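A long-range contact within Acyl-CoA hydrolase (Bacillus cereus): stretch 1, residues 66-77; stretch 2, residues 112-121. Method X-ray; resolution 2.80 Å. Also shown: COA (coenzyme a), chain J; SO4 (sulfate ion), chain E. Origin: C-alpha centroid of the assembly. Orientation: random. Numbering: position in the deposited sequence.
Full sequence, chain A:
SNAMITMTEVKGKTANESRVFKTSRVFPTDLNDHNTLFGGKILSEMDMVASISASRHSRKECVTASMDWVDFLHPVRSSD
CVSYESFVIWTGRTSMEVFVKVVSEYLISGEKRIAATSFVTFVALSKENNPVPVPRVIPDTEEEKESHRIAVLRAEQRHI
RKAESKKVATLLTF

Stretch 1 66-77: SMDWVDFLHPVR
Stretch 2 (112-121) KRIAATSFVT

Stretch 2 is a continuous strand, 112-121, and stretch 1 runs antiparallel to it, paired as regular sheet only at its start; together they bury 792 Å². Read along the strand, the contact passes from loop packing through a water-bridged stretch to true beta pairing.

Lys112, extended with chi1 m and the rest t, takes no part. Arg113 (phi/psi -175/142) points toward stretch 1 with chi1 p and chi2 and chi3 t, a straight arm that lays its CD over one face of the His74 ring, 3.9 Å from the centroid and 15° off the normal. His74, at -141/163 with chi1 m and chi2 93°, points toward the strand in return. The Arg113 guanidinium reaches past it, and Arg113 NH2 donates to sulfate O4 at 2.9 Å. Arg77 binds the same ion through NE to O1, 3.1 Å, so two cationic side chains share an anion that probably came from the crystallisation liquor.

Ile114 starts sideways, but its end comes nearer: with chi1 at 121°, between wells, and chi2 p, its CD1 meets Leu73 CD1 at 4.2 Å. Leu73 (m, t; phi/psi -55/-43) points toward the strand.

At Ala115 the strand kinks, with psi at -21°. Its carbonyl O receives Leu73 N at 3.0 Å, a weak bond at 125°; the same NH also bonds weakly to Asp71 O at 3.1 Å within its own stretch. Ala115 CB packs on Val76 CG2 at 3.8 Å. Ala116 returns to extended geometry (-176/155), and its small CB serves two neighbours, Val70 CG1 at 4.1 Å and Phe72 CD2 at 4.2 Å. Phe72 points its CB away from the strand; its ring, chi1 m, lies obliquely to both the methyl and coenzyme A, and its backbone O accepts a weak bond from COA N8P at 3.1 Å.

Thr117, chi1 p, points away, and its backbone N and O both meet waters. One water accepts from Thr117 N at 3.1 Å and lies 2.7 Å from Asp71 O; another lies 2.9 Å from Thr117 O and accepts from Asp71 N at 3.0 Å. Water thus links backbone atoms that do not bond directly.

Ser118, nearly flat at -179/177 with chi1 t, points toward stretch 1 and reaches it with its side chain: OG donates a weak bond to Asp68 O at 3.1 Å, and Val70 CG2 lies 3.4 Å from that OG. Direct backbone pairing resumes at Phe119, whose O accepts from Asp68 N at 3.0 Å and 149°.

Val120 (chi1 t) forms a non-hydrogen-bonded pair with Met67, CA to CA 4.7 Å. Their side chains share a sheet face, Val120 CG2 touching SE of the selenomethionine at 3.9 Å.

Thr121 (chi1 m) and Ser66 (chi1 p) form the hydrogen-bonded pair on the other face: Thr121 N to Ser66 O is 3.0 Å, Ser66 N to Thr121 O 3.3 Å. A water joins the hydroxyls, 2.7 Å from Ser66 OG and 2.8 Å from Thr121 OG1.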

# COMPACT_ATOMS: atom_id res chain seq x y z
N SER A 66 9.63 14.45 18.59
CA SER A 66 9.18 13.54 19.63
C SER A 66 7.69 13.29 19.63
O SER A 66 6.90 14.02 19.03
CB SER A 66 9.60 14.08 21.00
OG SER A 66 8.90 15.27 21.32
N MSE A 67 7.31 12.23 20.33
CA MSE A 67 5.92 11.84 20.49
C MSE A 67 5.69 11.77 21.99
O MSE A 67 6.48 11.15 22.71
CB MSE A 67 5.67 10.46 19.89
CG MSE A 67 4.73 10.43 18.70
SE MSE A 67 2.86 10.74 19.10
CE MSE A 67 2.13 10.33 17.36
N ASP A 68 4.63 12.41 22.48
CA ASP A 68 4.34 12.35 23.91
C ASP A 68 3.70 10.98 24.16
O ASP A 68 3.18 10.37 23.24
CB ASP A 68 3.36 13.46 24.29
CG ASP A 68 3.56 13.94 25.71
OD1 ASP A 68 4.30 14.93 25.89
OD2 ASP A 68 3.00 13.33 26.63
N TRP A 69 3.71 10.49 25.40
CA TRP A 69 3.11 9.19 25.60
C TRP A 69 1.65 9.19 25.14
O TRP A 69 0.99 10.22 25.16
CB TRP A 69 3.21 8.75 27.06
CG TRP A 69 2.66 9.71 28.03
CD1 TRP A 69 1.37 10.13 28.13
CD2 TRP A 69 3.37 10.33 29.11
NE1 TRP A 69 1.22 10.97 29.20
CE2 TRP A 69 2.44 11.11 29.82
CE3 TRP A 69 4.70 10.30 29.54
CZ2 TRP A 69 2.79 11.85 30.95
CZ3 TRP A 69 5.06 11.04 30.66
CH2 TRP A 69 4.10 11.81 31.36
N VAL A 70 1.17 8.03 24.70
CA VAL A 70 -0.19 7.91 24.21
C VAL A 70 -0.95 6.77 24.86
O VAL A 70 -0.47 5.64 24.88
CB VAL A 70 -0.21 7.67 22.68
CG1 VAL A 70 -1.62 7.47 22.22
CG2 VAL A 70 0.40 8.82 21.94
N ASP A 71 -2.14 7.07 25.38
CA ASP A 71 -2.98 6.06 26.00
C ASP A 71 -4.15 5.78 25.08
O ASP A 71 -4.85 6.70 24.67
CB ASP A 71 -3.55 6.53 27.34
CG ASP A 71 -2.55 6.49 28.45
OD1 ASP A 71 -2.02 5.39 28.74
OD2 ASP A 71 -2.28 7.55 29.05
N PHE A 72 -4.38 4.51 24.75
CA PHE A 72 -5.50 4.18 23.89
C PHE A 72 -6.70 3.92 24.78
O PHE A 72 -6.96 2.80 25.22
CB PHE A 72 -5.14 2.98 23.00
CG PHE A 72 -4.03 3.29 22.02
CD1 PHE A 72 -2.73 2.84 22.25
CD2 PHE A 72 -4.26 4.14 20.93
CE1 PHE A 72 -1.67 3.23 21.40
CE2 PHE A 72 -3.21 4.54 20.08
CZ PHE A 72 -1.91 4.08 20.32
N LEU A 73 -7.43 5.00 25.04
CA LEU A 73 -8.61 5.02 25.90
C LEU A 73 -9.71 4.04 25.53
O LEU A 73 -10.28 3.40 26.40
CB LEU A 73 -9.16 6.45 25.95
CG LEU A 73 -8.04 7.44 26.35
CD1 LEU A 73 -8.56 8.86 26.32
CD2 LEU A 73 -7.49 7.09 27.73
N HIS A 74 -10.02 3.91 24.24
CA HIS A 74 -11.04 2.97 23.80
C HIS A 74 -10.58 2.34 22.52
O HIS A 74 -9.67 2.84 21.86
CB HIS A 74 -12.38 3.66 23.53
CG HIS A 74 -12.97 4.34 24.72
ND1 HIS A 74 -12.75 5.67 25.00
CD2 HIS A 74 -13.75 3.87 25.72
CE1 HIS A 74 -13.37 5.99 26.12
NE2 HIS A 74 -13.98 4.91 26.58
N PRO A 75 -11.19 1.21 22.14
CA PRO A 75 -10.78 0.56 20.90
C PRO A 75 -11.50 1.23 19.74
O PRO A 75 -12.53 1.85 19.93
CB PRO A 75 -11.26 -0.87 21.11
CG PRO A 75 -12.53 -0.66 21.85
CD PRO A 75 -12.13 0.37 22.89
N VAL A 76 -10.92 1.11 18.55
CA VAL A 76 -11.51 1.65 17.34
C VAL A 76 -11.71 0.41 16.48
O VAL A 76 -10.75 -0.20 16.03
CB VAL A 76 -10.56 2.60 16.64
CG1 VAL A 76 -11.21 3.14 15.38
CG2 VAL A 76 -10.18 3.71 17.59
N ARG A 77 -12.97 0.04 16.26
CA ARG A 77 -13.28 -1.16 15.50
C ARG A 77 -13.69 -0.89 14.05
O ARG A 77 -13.71 0.25 13.61
CB ARG A 77 -14.38 -1.94 16.23
CG ARG A 77 -13.99 -2.24 17.66
CD ARG A 77 -15.14 -2.76 18.50
NE ARG A 77 -14.75 -2.99 19.89
CZ ARG A 77 -13.81 -3.85 20.27
NH1 ARG A 77 -13.15 -4.58 19.38
NH2 ARG A 77 -13.52 -3.98 21.56
N LYS A 112 -19.89 9.27 19.24
CA LYS A 112 -18.48 9.60 19.08
C LYS A 112 -17.82 9.46 20.44
O LYS A 112 -18.50 9.38 21.46
CB LYS A 112 -18.29 11.04 18.62
CG LYS A 112 -18.89 11.39 17.30
CD LYS A 112 -18.58 12.84 16.98
CE LYS A 112 -19.11 13.22 15.60
NZ LYS A 112 -18.79 14.65 15.27
N ARG A 113 -16.49 9.42 20.45
CA ARG A 113 -15.73 9.36 21.68
C ARG A 113 -14.27 9.46 21.33
O ARG A 113 -13.83 8.92 20.32
CB ARG A 113 -16.02 8.10 22.48
CG ARG A 113 -15.72 6.81 21.80
CD ARG A 113 -15.99 5.69 22.79
NE ARG A 113 -15.73 4.37 22.23
CZ ARG A 113 -15.81 3.24 22.92
NH1 ARG A 113 -16.14 3.28 24.21
NH2 ARG A 113 -15.58 2.08 22.33
N ILE A 114 -13.52 10.17 22.16
CA ILE A 114 -12.10 10.36 21.90
C ILE A 114 -11.31 9.12 22.33
O ILE A 114 -11.28 8.75 23.50
CB ILE A 114 -11.59 11.69 22.56
CG1 ILE A 114 -10.47 11.41 23.55
CG2 ILE A 114 -12.72 12.44 23.21
CD1 ILE A 114 -9.17 11.09 22.86
N ALA A 115 -10.68 8.47 21.35
CA ALA A 115 -9.90 7.26 21.57
C ALA A 115 -8.47 7.51 22.00
O ALA A 115 -7.83 6.63 22.57
CB ALA A 115 -9.91 6.39 20.33
N ALA A 116 -7.96 8.70 21.70
CA ALA A 116 -6.59 9.04 22.07
C ALA A 116 -6.26 10.49 21.72
O ALA A 116 -6.88 11.08 20.83
CB ALA A 116 -5.61 8.12 21.35
N THR A 117 -5.29 11.04 22.44
CA THR A 117 -4.81 12.40 22.20
C THR A 117 -3.32 12.39 22.49
O THR A 117 -2.80 11.45 23.09
CB THR A 117 -5.45 13.43 23.14
OG1 THR A 117 -5.04 13.16 24.48
CG2 THR A 117 -6.96 13.38 23.03
N SER A 118 -2.62 13.43 22.07
CA SER A 118 -1.19 13.51 22.33
C SER A 118 -0.61 14.79 21.77
O SER A 118 -1.31 15.59 21.15
CB SER A 118 -0.48 12.30 21.72
OG SER A 118 0.86 12.21 22.19
N PHE A 119 0.67 15.00 22.01
CA PHE A 119 1.36 16.17 21.50
C PHE A 119 2.55 15.66 20.74
O PHE A 119 3.27 14.79 21.23
CB PHE A 119 1.83 17.07 22.64
CG PHE A 119 0.72 17.64 23.46
CD1 PHE A 119 0.06 16.86 24.41
CD2 PHE A 119 0.31 18.97 23.29
CE1 PHE A 119 -0.99 17.38 25.17
CE2 PHE A 119 -0.72 19.50 24.05
CZ PHE A 119 -1.37 18.71 24.99
N VAL A 120 2.75 16.17 19.54
CA VAL A 120 3.88 15.74 18.74
C VAL A 120 4.73 16.98 18.57
O VAL A 120 4.22 18.06 18.27
CB VAL A 120 3.43 15.21 17.37
CG1 VAL A 120 4.59 14.47 16.71
CG2 VAL A 120 2.23 14.30 17.52
N THR A 121 6.03 16.84 18.79
CA THR A 121 6.92 17.98 18.67
C THR A 121 7.65 17.95 17.33
O THR A 121 8.23 16.93 16.96
CB THR A 121 7.96 17.98 19.82
OG1 THR A 121 7.28 17.96 21.08
CG2 THR A 121 8.84 19.23 19.75
N1A COA J . -1.65 1.53 29.86
C2A COA J . -1.04 0.43 30.26
N3A COA J . -1.79 -0.50 30.80
C4A COA J . -3.06 -0.36 30.96
C5A COA J . -3.65 0.71 30.54
C6A COA J . -2.94 1.66 29.99
N6A COA J . -3.48 2.75 29.55
N7A COA J . -4.89 0.60 30.77
C8A COA J . -5.06 -0.56 31.30
N9A COA J . -3.93 -1.18 31.45
C1B COA J . -3.64 -2.47 32.09
C2B COA J . -3.94 -2.50 33.51
O2B COA J . -2.79 -2.16 34.15
C3B COA J . -4.08 -3.93 33.76
O3B COA J . -2.81 -4.43 33.84
P3B COA J . -2.44 -5.62 34.73
O7A COA J . -1.26 -6.20 34.37
O8A COA J . -3.46 -6.55 34.74
O9A COA J . -2.12 -5.22 36.01
C4B COA J . -4.85 -4.33 32.58
O4B COA J . -4.42 -3.49 31.62
C5B COA J . -6.21 -3.75 32.70
O5B COA J . -7.11 -4.42 33.47
P1A COA J . -8.47 -3.92 33.28
O1A COA J . -8.63 -2.78 34.07
O2A COA J . -9.32 -5.01 33.54
O3A COA J . -8.55 -3.48 31.83
P2A COA J . -9.50 -2.36 31.36
O4A COA J . -9.45 -1.10 32.05
O5A COA J . -10.72 -2.76 30.76
O6A COA J . -8.66 -1.82 30.25
CBP COA J . -7.85 -2.15 27.99
CCP COA J . -8.22 -2.73 29.32
CDP COA J . -6.44 -1.74 27.97
CEP COA J . -8.00 -3.34 27.16
CAP COA J . -8.70 -1.05 27.40
OAP COA J . -8.14 0.13 27.76
C9P COA J . -8.73 -1.03 25.93
O9P COA J . -9.37 -1.98 25.20
N8P COA J . -8.11 -0.08 25.37
C7P COA J . -8.02 -0.01 23.98
C6P COA J . -6.81 -0.64 23.37
C5P COA J . -7.01 -0.83 21.93
O5P COA J . -7.57 -1.76 21.53
N4P COA J . -6.61 0.06 21.14
C3P COA J . -5.66 -0.11 20.14
C2P COA J . -5.79 1.10 19.28
S1P COA J . -7.43 1.73 19.27
S SO4 E . -16.17 -1.48 23.48
O1 SO4 E . -16.32 -1.39 21.99
O2 SO4 E . -17.53 -1.51 24.11
O3 SO4 E . -15.39 -2.73 23.80
O4 SO4 E . -15.44 -0.30 24.05
O HOH W 1 6.38 15.59 22.32
O HOH W 2 -2.36 10.07 25.63
O HOH W 3 -4.85 9.40 25.02